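Kinase-associated protein B (Bacillus cereus, PDB 1Y71) is of unknown molecular function but, as a member of the KapB family in the SH3 clan, probably associates with a kinase. Local coordinates at residues T20-G25 and A41-P46. Sequence-based numbering, arbitrary orientation.
Sequences TGKYIG and AVLKHP
K22 pairs with both L43 and K44 in a classic beta bulge at the end of the antiparallel hairpin of strands 21-31 and 34-42, where the chain of this SH3-clan protein turns a corner at L43. K22 O accepts two bonds, 2.8 Å from L43 N and 2.9 Å from K44 N, and both donors arrive from the same face of its carbonyl plane; the bond from K44 N is the straighter of the two. K22 N in turn donates to K44 O, which also lies 3.3 Å from G21 CA in a CA-H...O contact. Beyond the bulge, I24 and A41 form a hydrogen-bonded pair joined both ways, I24 N to A41 O and A41 N to I24 O, with I24 N above the plane of the A41 carbonyl.

Apolar packing divides between the two faces. On that of I24 and A41, the CB atoms of these residues meet, and the isoleucine's CD1 lies 3.6 Å from L43 CD2, the two side chains crossing obliquely; P89 touches both I24 and A41. On the other face Y23 and V42, a non-hydrogen-bonded pair, lie side by side and point the same way, V42 CG2 approaching Y23 CE1 obliquely to the ring at 4.0 Å. Helix 91-104 packs against V42 through Y91 and A98.

At the loop end the tyrosine crosses P46 at about a right angle, its OH 3.8 Å from P46 CD and hydrogen-bonded to L68 N. T20 OG1, hydrogen-bonded to V47 N, rests against P46 CA and CB. The K44 chain leaves with CG anti to the backbone N (chi1 173°) and bends at its last torsion, chi4 -107°, where NZ donates to T20 O at 2.8 Å, in the plane of that carbonyl.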
# COMPACT_ATOMS: atom_id res chain seq x y z
N THR B 20 16.75 12.51 -3.12
CA THR B 20 16.62 11.99 -4.50
C THR B 20 15.73 10.74 -4.64
O THR B 20 15.48 10.29 -5.77
CB THR B 20 18.01 11.71 -5.21
OG1 THR B 20 18.56 10.44 -4.78
CG2 THR B 20 19.01 12.84 -4.99
N GLY B 21 15.27 10.20 -3.52
CA GLY B 21 14.34 9.09 -3.54
C GLY B 21 12.94 9.68 -3.66
O GLY B 21 12.73 10.85 -3.36
N LYS B 22 12.00 8.89 -4.12
CA LYS B 22 10.59 9.32 -4.16
C LYS B 22 9.73 8.22 -3.57
O LYS B 22 9.90 7.04 -3.93
CB LYS B 22 10.13 9.64 -5.59
CG LYS B 22 8.78 10.35 -5.59
CD LYS B 22 8.36 10.84 -7.04
CE LYS B 22 7.19 11.80 -6.96
NZ LYS B 22 6.82 12.26 -8.35
N TYR B 23 8.83 8.62 -2.67
CA TYR B 23 8.03 7.69 -1.86
C TYR B 23 6.55 8.02 -1.86
O TYR B 23 6.15 9.17 -2.05
CB TYR B 23 8.55 7.74 -0.37
CG TYR B 23 10.04 7.45 -0.27
CD1 TYR B 23 10.49 6.16 -0.18
CD2 TYR B 23 10.99 8.48 -0.39
CE1 TYR B 23 11.86 5.88 -0.13
CE2 TYR B 23 12.35 8.21 -0.35
CZ TYR B 23 12.78 6.92 -0.21
OH TYR B 23 14.13 6.62 -0.18
N ILE B 24 5.72 7.00 -1.63
CA ILE B 24 4.32 7.22 -1.26
C ILE B 24 4.28 7.09 0.24
O ILE B 24 4.90 6.17 0.83
CB ILE B 24 3.38 6.19 -1.94
CG1 ILE B 24 3.40 6.45 -3.44
CG2 ILE B 24 1.96 6.16 -1.28
CD1 ILE B 24 2.99 5.27 -4.31
N GLY B 25 3.56 8.00 0.88
CA GLY B 25 3.46 7.98 2.35
C GLY B 25 2.22 8.64 2.89
O GLY B 25 1.32 9.02 2.15
N ALA B 41 5.51 3.20 0.64
CA ALA B 41 5.97 2.54 -0.57
C ALA B 41 7.07 3.37 -1.21
O ALA B 41 7.17 4.57 -0.96
CB ALA B 41 4.83 2.33 -1.54
N VAL B 42 7.87 2.71 -2.05
CA VAL B 42 8.93 3.35 -2.82
C VAL B 42 8.56 3.48 -4.30
O VAL B 42 8.22 2.50 -4.93
CB VAL B 42 10.27 2.58 -2.71
CG1 VAL B 42 11.42 3.41 -3.40
CG2 VAL B 42 10.61 2.27 -1.24
N LEU B 43 8.63 4.70 -4.82
CA LEU B 43 8.44 4.97 -6.26
C LEU B 43 9.77 5.12 -7.00
O LEU B 43 9.89 4.71 -8.18
CB LEU B 43 7.61 6.25 -6.49
CG LEU B 43 6.13 6.23 -6.17
CD1 LEU B 43 5.54 7.64 -6.34
CD2 LEU B 43 5.36 5.19 -7.00
N LYS B 44 10.75 5.72 -6.34
CA LYS B 44 12.07 5.88 -6.97
C LYS B 44 13.13 5.66 -5.93
O LYS B 44 13.10 6.28 -4.86
CB LYS B 44 12.21 7.26 -7.63
CG LYS B 44 13.64 7.53 -8.15
CD LYS B 44 13.78 9.00 -8.50
CE LYS B 44 15.05 9.25 -9.30
NZ LYS B 44 16.10 9.94 -8.49
N HIS B 45 14.04 4.73 -6.23
CA HIS B 45 15.15 4.44 -5.34
C HIS B 45 16.18 5.56 -5.48
O HIS B 45 16.37 6.08 -6.60
CB HIS B 45 15.74 3.04 -5.61
CG HIS B 45 16.64 2.54 -4.52
ND1 HIS B 45 17.97 2.89 -4.44
CD2 HIS B 45 16.40 1.73 -3.46
CE1 HIS B 45 18.51 2.31 -3.39
NE2 HIS B 45 17.58 1.61 -2.76
N PRO B 46 16.75 6.01 -4.36
CA PRO B 46 17.66 7.16 -4.43
C PRO B 46 18.95 6.89 -5.22
O PRO B 46 19.41 5.74 -5.35
CB PRO B 46 18.03 7.41 -2.97
CG PRO B 46 17.80 6.08 -2.29
CD PRO B 46 16.54 5.58 -2.95